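Local coordinates for protein glycoside Hydrolase (PDB 5T3B) that is a glycoside hydrolase of family 50, a family known for beta-agarases, and probably cleaves beta-linked galactans of the agarose type, at residues N108-I113 with L427-V433; Y362-P368 with H421-L426; D173-N177 with L187-P191. All blocks are in the same frame, centred on the assembly; numbering follows the deposited sequence. Where two conformers were deposited one is given.

Interaction 1 of 3, residues N108-I113 with L427-V433; sequences NGRSWI and LEAKNCV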
loop_
_atom_site.group_PDB
_atom_site.type_symbol
_atom_site.label_atom_id
_atom_site.label_comp_id
_atom_site.label_asym_id
_atom_site.label_seq_id
_atom_site.Cartn_x
_atom_site.Cartn_y
_atom_site.Cartn_z
ATOM N N ASN A 108 4.447 -9.480 -21.743
ATOM C CA ASN A 108 5.324 -8.337 -21.798
ATOM C C ASN A 108 5.874 -7.941 -20.448
ATOM O O ASN A 108 6.558 -6.921 -20.349
ATOM C CB ASN A 108 4.754 -7.194 -22.584
ATOM C CG ASN A 108 3.456 -6.704 -22.096
ATOM O OD1 ASN A 108 2.347 -7.130 -22.626
ATOM N ND2 ASN A 108 3.550 -5.652 -21.242
ATOM N N GLY A 109 5.760 -8.834 -19.463
ATOM C CA GLY A 109 6.509 -8.668 -18.253
ATOM C C GLY A 109 5.662 -7.799 -17.301
ATOM O O GLY A 109 6.222 -7.284 -16.345
ATOM N N ARG A 110 4.361 -7.635 -17.525
ATOM C CA ARG A 110 3.513 -6.913 -16.553
ATOM C C ARG A 110 2.806 -7.846 -15.638
ATOM O O ARG A 110 2.160 -8.771 -16.093
ATOM C CB ARG A 110 2.581 -6.002 -17.233
ATOM C CG ARG A 110 1.686 -5.252 -16.205
ATOM C CD ARG A 110 0.877 -4.197 -16.819
ATOM N NE ARG A 110 1.670 -3.117 -17.246
ATOM C CZ ARG A 110 1.819 -1.978 -16.579
ATOM N NH1 ARG A 110 1.393 -1.847 -15.322
ATOM N NH2 ARG A 110 2.474 -0.982 -17.121
ATOM N N SER A 111 2.893 -7.547 -14.354
ATOM C CA SER A 111 2.178 -8.301 -13.359
ATOM C C SER A 111 0.725 -7.788 -13.199
ATOM O O SER A 111 0.463 -6.614 -13.313
ATOM C CB SER A 111 2.888 -8.210 -11.990
ATOM O OG SER A 111 4.142 -8.809 -11.968
ATOM N N TRP A 112 -0.160 -8.713 -12.831
ATOM C CA TRP A 112 -1.537 -8.396 -12.516
ATOM C C TRP A 112 -2.015 -9.165 -11.343
ATOM O O TRP A 112 -1.728 -10.367 -11.206
ATOM C CB TRP A 112 -2.451 -8.806 -13.674
ATOM C CG TRP A 112 -2.307 -8.062 -14.942
ATOM C CD1 TRP A 112 -1.589 -8.506 -16.008
ATOM C CD2 TRP A 112 -2.795 -6.762 -15.300
ATOM N NE1 TRP A 112 -1.616 -7.599 -16.970
ATOM C CE2 TRP A 112 -2.375 -6.529 -16.598
ATOM C CE3 TRP A 112 -3.571 -5.817 -14.674
ATOM C CZ2 TRP A 112 -2.695 -5.374 -17.300
ATOM C CZ3 TRP A 112 -3.907 -4.664 -15.396
ATOM C CH2 TRP A 112 -3.445 -4.469 -16.678
ATOM N N ILE A 113 -2.788 -8.517 -10.476
ATOM C CA ILE A 113 -3.734 -9.288 -9.672
ATOM C C ILE A 113 -4.857 -9.770 -10.605
ATOM O O ILE A 113 -5.334 -9.008 -11.426
ATOM C CB ILE A 113 -4.316 -8.434 -8.537
ATOM C CG1 ILE A 113 -3.212 -8.030 -7.599
ATOM C CG2 ILE A 113 -5.505 -9.132 -7.852
ATOM C CD1 ILE A 113 -2.630 -9.103 -6.881
ATOM N N LEU A 427 1.697 3.677 -13.015
ATOM C CA LEU A 427 1.198 2.921 -14.163
ATOM C C LEU A 427 2.324 2.483 -15.063
ATOM O O LEU A 427 2.196 1.478 -15.753
ATOM C CB LEU A 427 0.108 3.684 -14.898
ATOM C CG LEU A 427 -1.227 3.771 -14.192
ATOM C CD1 LEU A 427 -2.100 4.862 -14.813
ATOM C CD2 LEU A 427 -1.932 2.455 -14.120
ATOM N N GLU A 428 3.396 3.274 -15.140
ATOM C CA GLU A 428 4.516 2.889 -15.971
ATOM C C GLU A 428 5.345 1.741 -15.412
ATOM O O GLU A 428 6.135 1.130 -16.152
ATOM C CB GLU A 428 5.430 4.091 -16.225
ATOM C CG GLU A 428 4.786 5.195 -16.994
ATOM C CD GLU A 428 5.782 6.109 -17.660
ATOM O OE1 GLU A 428 6.428 5.699 -18.659
ATOM O OE2 GLU A 428 5.892 7.223 -17.183
ATOM N N ALA A 429 5.208 1.463 -14.142
ATOM C CA ALA A 429 5.937 0.376 -13.516
ATOM C C ALA A 429 5.196 -0.934 -13.754
ATOM O O ALA A 429 4.140 -1.189 -13.135
ATOM C CB ALA A 429 6.126 0.614 -12.014
ATOM N N LYS A 430 5.750 -1.803 -14.587
ATOM C CA LYS A 430 5.103 -3.060 -14.937
ATOM C C LYS A 430 5.031 -4.042 -13.781
ATOM O O LYS A 430 4.236 -4.989 -13.811
ATOM C CB LYS A 430 5.833 -3.703 -16.091
ATOM C CG LYS A 430 5.746 -2.949 -17.397
ATOM C CD LYS A 430 6.261 -3.798 -18.566
ATOM C CE LYS A 430 6.863 -2.980 -19.692
ATOM N NZ LYS A 430 7.383 -3.977 -20.632
ATOM N N ASN A 431 5.850 -3.788 -12.754
ATOM C CA ASN A 431 5.822 -4.553 -11.535
ATOM C C ASN A 431 4.926 -3.988 -10.434
ATOM O O ASN A 431 4.889 -4.566 -9.338
ATOM C CB ASN A 431 7.243 -4.776 -10.951
ATOM C CG ASN A 431 7.995 -3.499 -10.720
ATOM O OD1 ASN A 431 7.964 -2.558 -11.531
ATOM N ND2 ASN A 431 8.795 -3.507 -9.664
ATOM N N CYS A 432 4.175 -2.920 -10.733
ATOM C CA CYS A 432 3.207 -2.401 -9.758
ATOM C C CYS A 432 1.813 -2.870 -10.143
ATOM O O CYS A 432 1.416 -2.626 -11.294
ATOM C CB CYS A 432 3.266 -0.875 -9.753
ATOM S SG CYS A 432 2.065 -0.125 -8.623
ATOM N N VAL A 433 1.122 -3.530 -9.224
ATOM C CA VAL A 433 -0.199 -4.040 -9.503
ATOM C C VAL A 433 -1.339 -3.108 -9.020
ATOM O O VAL A 433 -2.487 -3.450 -9.223
ATOM C CB VAL A 433 -0.415 -5.437 -8.889
ATOM C CG1 VAL A 433 0.418 -6.453 -9.632
ATOM C CG2 VAL A 433 -0.167 -5.498 -7.406
HETATM O O HOH W 1 1.282 -0.241 -12.758
HETATM O O HOH W 2 0.198 -3.788 -13.552
HETATM O O HOH W 3 -3.236 -5.728 -10.887
#
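Arg110 lies across the turn that holds Lys430, and the two side chains cross at about a right angle. Arg110 CB is 3.9 Å from Lys430 O. Arg110 CG comes to 3.5 Å from Lys430 O, turned to it because CG stands anti to the backbone N (chi1 180°). CD rests over one face of the Trp112 indole. NE turns to Asp480 in a salt bridge. The chain bends at chi3, and the guanidinium then lies flat over the Lys430 backbone, with Lys430 CA 3.8 Å from Arg110 CZ. Arg110 NH2 gives a nearly straight bond to Leu427 O (2.8 Å, 161° at the hydrogen). NH1 donates to two waters near the guanidinium plane. One links NH1 to Ser111 O and Cys432 O; the other also lies within bonding distance of Cys432 O.

The setting is consistent with the (beta/alpha)8 barrel of family 50. Strand 120-126 pairs with strand 111-114 antiparallel and with strand 432-437 in parallel. Residues 429-432 form the type I turn that leads into strand 432-437. Ser111 N donates to Lys430 O (2.9 Å). Lys430 NZ bonds Asn108 O (3.1 Å). Val433 CG1 packs on Ser111 CB at 3.8 Å, and Val433 CG2 meets Ile113 CG1 at 4.0 Å.

Interaction 2 of 3, residues Y362-P368 with H421-L426; sequences YYSKWSP and HFTLGL. With EDO (1,2-ethanediol), chain P; EDO (1,2-ethanediol), chain E.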
loop_
_atom_site.group_PDB
_atom_site.type_symbol
_atom_site.label_atom_id
_atom_site.label_comp_id
_atom_site.label_asym_id
_atom_site.label_seq_id
_atom_site.Cartn_x
_atom_site.Cartn_y
_atom_site.Cartn_z
ATOM N N TYR A 362 4.337 4.941 0.190
ATOM C CA TYR A 362 5.235 5.743 -0.665
ATOM C C TYR A 362 5.093 7.220 -0.397
ATOM O O TYR A 362 4.213 7.878 -0.939
ATOM C CB TYR A 362 5.041 5.409 -2.140
ATOM C CG TYR A 362 6.289 5.598 -3.014
ATOM C CD1 TYR A 362 7.337 6.463 -2.667
ATOM C CD2 TYR A 362 6.450 4.903 -4.213
ATOM C CE1 TYR A 362 8.477 6.592 -3.470
ATOM C CE2 TYR A 362 7.553 5.055 -5.013
ATOM C CZ TYR A 362 8.567 5.898 -4.634
ATOM O OH TYR A 362 9.659 6.002 -5.470
ATOM N N TYR A 363 5.933 7.719 0.508
ATOM C CA TYR A 363 5.941 9.090 0.953
ATOM C C TYR A 363 7.256 9.777 0.620
ATOM O O TYR A 363 8.261 9.189 0.311
ATOM C CB TYR A 363 5.712 9.129 2.446
ATOM C CG TYR A 363 4.315 8.714 2.873
ATOM C CD1 TYR A 363 3.231 9.478 2.504
ATOM C CD2 TYR A 363 4.076 7.530 3.537
ATOM C CE1 TYR A 363 1.964 9.137 2.842
ATOM C CE2 TYR A 363 2.795 7.194 3.944
ATOM C CZ TYR A 363 1.728 7.994 3.559
ATOM O OH TYR A 363 0.443 7.688 3.929
ATOM N N SER A 364 7.149 11.109 0.687
ATOM C CA SER A 364 8.284 12.033 0.653
ATOM C C SER A 364 8.876 12.249 -0.687
ATOM O O SER A 364 9.960 12.873 -0.798
ATOM C CB SER A 364 9.338 11.686 1.695
ATOM O OG SER A 364 8.718 11.645 3.008
ATOM N N LYS A 365 8.187 11.771 -1.736
ATOM C CA LYS A 365 8.597 11.971 -3.131
ATOM C C LYS A 365 7.460 12.537 -3.929
ATOM O O LYS A 365 6.295 12.121 -3.801
ATOM C CB LYS A 365 9.075 10.675 -3.778
ATOM C CG LYS A 365 10.361 10.115 -3.195
ATOM C CD LYS A 365 11.628 10.930 -3.426
ATOM C CE LYS A 365 12.744 10.397 -2.531
ATOM N NZ LYS A 365 12.473 10.637 -1.081
ATOM N N TRP A 366 7.762 13.528 -4.745
ATOM C CA TRP A 366 6.750 14.058 -5.627
ATOM C C TRP A 366 6.419 13.044 -6.723
ATOM O O TRP A 366 5.257 12.907 -7.144
ATOM C CB TRP A 366 7.192 15.432 -6.196
ATOM C CG TRP A 366 6.127 16.076 -7.016
ATOM C CD1 TRP A 366 6.139 16.320 -8.365
ATOM C CD2 TRP A 366 4.875 16.574 -6.523
ATOM N NE1 TRP A 366 4.988 16.955 -8.731
ATOM C CE2 TRP A 366 4.179 17.094 -7.620
ATOM C CE3 TRP A 366 4.301 16.635 -5.262
ATOM C CZ2 TRP A 366 2.925 17.693 -7.477
ATOM C CZ3 TRP A 366 3.060 17.175 -5.140
ATOM C CH2 TRP A 366 2.393 17.714 -6.234
ATOM N N SER A 367 7.467 12.412 -7.274
ATOM C CA SER A 367 7.317 11.482 -8.382
ATOM C C SER A 367 7.771 10.084 -7.943
ATOM O O SER A 367 8.831 9.928 -7.318
ATOM C CB SER A 367 8.170 11.926 -9.547
ATOM O OG SER A 367 7.912 13.250 -9.930
ATOM N N PRO A 368 7.015 9.038 -8.314
ATOM C CA PRO A 368 7.559 7.692 -8.170
ATOM C C PRO A 368 8.915 7.558 -8.844
ATOM O O PRO A 368 9.103 8.136 -9.910
ATOM C CB PRO A 368 6.495 6.850 -8.849
ATOM C CG PRO A 368 5.279 7.631 -8.734
ATOM C CD PRO A 368 5.688 9.021 -8.922
ATOM N N HIS A 421 -0.468 12.733 -11.267
ATOM C CA HIS A 421 0.976 12.650 -11.483
ATOM C C HIS A 421 1.542 11.359 -10.853
ATOM O O HIS A 421 2.319 10.627 -11.457
ATOM C CB HIS A 421 1.621 13.883 -10.860
ATOM C CG HIS A 421 3.093 13.925 -10.929
ATOM N ND1 HIS A 421 3.760 14.380 -12.013
ATOM C CD2 HIS A 421 4.016 13.494 -10.067
ATOM C CE1 HIS A 421 5.041 14.274 -11.797
ATOM N NE2 HIS A 421 5.232 13.713 -10.635
ATOM N N PHE A 422 1.160 11.114 -9.603
ATOM C CA PHE A 422 1.762 9.982 -8.892
ATOM C C PHE A 422 1.284 8.677 -9.528
ATOM O O PHE A 422 2.117 7.760 -9.774
ATOM C CB PHE A 422 1.427 10.047 -7.382
ATOM C CG PHE A 422 2.416 9.336 -6.518
ATOM C CD1 PHE A 422 3.601 9.954 -6.191
ATOM C CD2 PHE A 422 2.199 8.061 -6.073
ATOM C CE1 PHE A 422 4.582 9.322 -5.458
ATOM C CE2 PHE A 422 3.183 7.417 -5.320
ATOM C CZ PHE A 422 4.343 8.042 -5.006
ATOM N N THR A 423 -0.003 8.558 -9.807
ATOM C CA THR A 423 -0.527 7.337 -10.365
ATOM C C THR A 423 -0.015 7.082 -11.779
ATOM O O THR A 423 0.241 5.923 -12.115
ATOM C CB THR A 423 -2.045 7.305 -10.302
ATOM O OG1 THR A 423 -2.632 8.383 -11.039
ATOM C CG2 THR A 423 -2.524 7.258 -8.852
ATOM N N LEU A 424 0.144 8.111 -12.604
ATOM C CA LEU A 424 0.743 7.876 -13.924
ATOM C C LEU A 424 2.133 7.303 -13.785
ATOM O O LEU A 424 2.525 6.428 -14.569
ATOM C CB LEU A 424 0.722 9.138 -14.770
ATOM C CG LEU A 424 -0.623 9.589 -15.287
ATOM C CD1 LEU A 424 -0.608 11.008 -15.785
ATOM C CD2 LEU A 424 -1.134 8.651 -16.366
ATOM N N GLY A 425 2.890 7.809 -12.826
ATOM C CA GLY A 425 4.189 7.264 -12.568
ATOM C C GLY A 425 4.184 5.803 -12.212
ATOM O O GLY A 425 5.039 5.036 -12.633
ATOM N N LEU A 426 3.194 5.412 -11.386
ATOM C CA LEU A 426 3.032 4.006 -10.969
ATOM C C LEU A 426 2.564 3.150 -12.153
ATOM O O LEU A 426 2.975 1.988 -12.256
ATOM C CB LEU A 426 2.071 3.902 -9.835
ATOM C CG LEU A 426 2.449 4.540 -8.547
ATOM C CD1 LEU A 426 1.397 4.393 -7.477
ATOM C CD2 LEU A 426 3.824 4.049 -8.054
HETATM C C1 EDO P . 9.501 14.746 -13.307
HETATM O O1 EDO P . 9.445 13.577 -12.461
HETATM C C2 EDO P . 8.373 15.671 -12.932
HETATM O O2 EDO P . 7.239 15.820 -13.877
HETATM C C1 EDO E . 12.949 8.279 2.671
HETATM O O1 EDO E . 12.813 9.180 1.543
HETATM C C2 EDO E . 11.912 8.621 3.761
HETATM O O2 EDO E . 10.659 8.087 3.223
#
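Phe422 and Pro368 form the apolar centre. Pro368 CG sits 3.7 Å from the centroid of the Phe422 ring and only 7° off its normal, a CH-pi contact over the face. Pro368 CG also meets Leu426 CD2 at 3.9 Å. It packs as well against the backbone at Gly425, where the helix has no side chain to hold it off. Phe422 CG stands anti to its backbone nitrogen (chi1 -155°), which carries the ring out from the helix to Tyr362. There the CZ edge of Phe422 points at the Tyr362 face. This is a T-shaped pair of the Tyr362 and Phe422 rings, with centroids 5.4 Å apart and planes at 88°. At another edge, Phe422 CD1 lies 3.5 Å from Trp366 O, near the ring plane.

Outward, the five-membered ring of Trp366 makes an offset stack with the His421 ring, centroids 4.5 Å apart. The polar edge follows. Ser367 OG bonds His421 NE2 (2.8 Å) in the plane of the imidazole, and also bonds O1 of a 1,2-ethanediol, probably from the crystallisation liquor. His421 ND1 is bonded to Arg61 N, which should help hold the ring's rotation, while Trp366 NE1 is bonded to Thr60 and Tyr362 OH to Glu369.

The 362-368 loop joins strand 358-361 to helix 370-379 and lies along helix 412-427. From strand 385-394, Phe390 meets the Phe422 ring and Val387 touches Tyr362 and Leu426, while Trp435 of strand 432-437 also touches Leu426.

Interaction 3 of 3, residues D173-N177 with L187-P191; sequences DKAVN and LTQAP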
loop_
_atom_site.group_PDB
_atom_site.type_symbol
_atom_site.label_atom_id
_atom_site.label_comp_id
_atom_site.label_asym_id
_atom_site.label_seq_id
_atom_site.Cartn_x
_atom_site.Cartn_y
_atom_site.Cartn_z
ATOM N N ASP A 173 -13.895 -3.887 9.419
ATOM C CA ASP A 173 -13.653 -5.169 8.755
ATOM C C ASP A 173 -14.925 -6.025 8.783
ATOM O O ASP A 173 -15.245 -6.628 7.736
ATOM C CB ASP A 173 -12.550 -5.912 9.444
ATOM C CG ASP A 173 -11.133 -5.376 9.145
ATOM O OD1 ASP A 173 -10.961 -4.557 8.249
ATOM O OD2 ASP A 173 -10.196 -5.827 9.845
ATOM N N LYS A 174 -15.629 -6.105 9.921
ATOM C CA LYS A 174 -16.852 -6.934 10.000
ATOM C C LYS A 174 -17.957 -6.333 9.102
ATOM O O LYS A 174 -18.683 -7.075 8.485
ATOM C CB LYS A 174 -17.306 -7.072 11.435
ATOM C CG LYS A 174 -18.544 -7.915 11.584
ATOM C CD LYS A 174 -18.786 -8.365 12.963
ATOM C CE LYS A 174 -19.827 -9.479 12.967
ATOM N NZ LYS A 174 -21.126 -9.133 12.358
ATOM N N ALA A 175 -18.085 -5.020 9.094
ATOM C CA ALA A 175 -19.126 -4.387 8.275
ATOM C C ALA A 175 -18.996 -4.781 6.829
ATOM O O ALA A 175 -19.965 -5.156 6.183
ATOM C CB ALA A 175 -19.068 -2.893 8.431
ATOM N N VAL A 176 -17.801 -4.677 6.294
ATOM C CA VAL A 176 -17.556 -4.999 4.901
ATOM C C VAL A 176 -17.698 -6.534 4.681
ATOM O O VAL A 176 -18.258 -6.966 3.683
ATOM C CB VAL A 176 -16.201 -4.501 4.457
ATOM C CG1 VAL A 176 -15.861 -4.987 3.086
ATOM C CG2 VAL A 176 -16.161 -2.980 4.512
ATOM N N ASN A 177 -17.189 -7.309 5.625
ATOM C CA ASN A 177 -17.262 -8.745 5.515
ATOM C C ASN A 177 -18.703 -9.229 5.461
ATOM O O ASN A 177 -19.082 -10.047 4.625
ATOM C CB ASN A 177 -16.447 -9.370 6.659
ATOM C CG ASN A 177 -16.149 -10.834 6.448
ATOM O OD1 ASN A 177 -16.929 -11.709 6.824
ATOM N ND2 ASN A 177 -15.002 -11.096 5.888
ATOM N N LEU A 187 -17.258 -5.087 -2.113
ATOM C CA LEU A 187 -16.222 -4.113 -1.857
ATOM C C LEU A 187 -15.060 -4.951 -1.281
ATOM O O LEU A 187 -15.105 -5.367 -0.123
ATOM C CB LEU A 187 -16.740 -3.095 -0.845
ATOM C CG LEU A 187 -15.781 -1.978 -0.498
ATOM C CD1 LEU A 187 -15.259 -1.294 -1.712
ATOM C CD2 LEU A 187 -16.437 -0.997 0.448
ATOM N N THR A 188 -14.106 -5.284 -2.152
ATOM C CA THR A 188 -13.130 -6.268 -1.729
ATOM C C THR A 188 -12.242 -5.681 -0.617
ATOM O O THR A 188 -11.966 -4.490 -0.608
ATOM C CB THR A 188 -12.329 -6.812 -2.894
ATOM O OG1 THR A 188 -11.777 -5.788 -3.682
ATOM C CG2 THR A 188 -13.206 -7.629 -3.786
ATOM N N GLN A 189 -11.832 -6.549 0.298
ATOM C CA GLN A 189 -11.125 -6.054 1.495
ATOM C C GLN A 189 -9.770 -6.684 1.659
ATOM O O GLN A 189 -9.562 -7.865 1.336
ATOM C CB GLN A 189 -11.975 -6.131 2.749
ATOM C CG GLN A 189 -12.301 -7.484 3.166
ATOM C CD GLN A 189 -13.188 -7.625 4.447
ATOM O OE1 GLN A 189 -13.312 -6.702 5.355
ATOM N NE2 GLN A 189 -13.759 -8.714 4.553
ATOM N N ALA A 190 -8.867 -5.906 2.226
ATOM C CA ALA A 190 -7.539 -6.388 2.570
ATOM C C ALA A 190 -7.226 -5.961 4.014
ATOM O O ALA A 190 -6.810 -4.801 4.239
ATOM C CB ALA A 190 -6.487 -5.866 1.652
ATOM N N PRO A 191 -7.537 -6.794 5.007
ATOM C CA PRO A 191 -7.325 -6.424 6.399
ATOM C C PRO A 191 -5.891 -6.323 6.755
ATOM O O PRO A 191 -5.019 -6.976 6.158
ATOM C CB PRO A 191 -7.982 -7.537 7.208
ATOM C CG PRO A 191 -7.844 -8.707 6.270
ATOM C CD PRO A 191 -8.114 -8.142 4.892
#
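With its CG between the backbone N and the carbonyl carbon (chi1 66°) and its chain extended beyond, Gln189 reaches from its strand to the helix surface between Asp173 and Asn177. Val176 has CG1 anti to the backbone N (chi1 172°). This places Val176 CG1 3.3 Å from Leu187 O and 4.1 Å from Gln189 CB. The Val176 and Gln189 side chains run past each other in opposite directions.

The amide of Gln189 is probably modelled turned over, so its two ends cannot be assigned with confidence. As deposited, Gln189 OE1 lies 3.1 Å from Asp173 O, and Gln189 NE2 lies 3.0 Å from Asn177 ND2. Both pairs set like against like. Asn177 ND2 is also bonded to Met239 O. Asp173 O already accepts the helical bond from Asn177 N (2.9 Å). At one end, Asp173 OD2 comes to 3.8 Å from Pro191 CB. At the other, Val176 CG1 meets Leu187 CB at 4.5 Å.

Helix 169-182 here packs on the strand that follows it in a beta-alpha-beta unit. The unit runs from strand 163-165 through the helix to strand 188-190, and the two strands are parallel neighbours. The axes of the short segments 173-177 and 188-190 approach to 9.2 Å and point nearly opposite ways, at 151°. Helix 145-158 packs against Ala175 and Leu187. Leu187 O is bonded to Asn180 ND2 further along the helix.

The contact is thus mixed: sparse apolar packing round Val176 and a buried amide beside it. If the Gln189 amide is turned back, its NH2 would face Asp173 O and its oxygen would face Asn177 ND2. Both pairs could then be hydrogen bonds, and might link the strand to the helix.

Overall arrangement
Interactions 1 and 2 are neighbours, with centres 15 Å apart. They touch where Cys432 CB packs on Leu426 O at 3.8 Å, because helix 412-427 runs through the turn into strand 432-437. Interaction 3 is more distant. Its centre is 25 Å from that of interaction 1, with nearest atoms about 8 Å apart, and their strands are joined by way of strands 163-165 and 120-126. Interactions 2 and 3 lie on opposite sides of the chain's centre, their nearest atoms about 14 Å apart. Along the chain, both fall inside the loop closed by interaction 1. The 362-368 loop follows the C-terminal end of a strand, the barrel end where such hydrolases generally keep their active site.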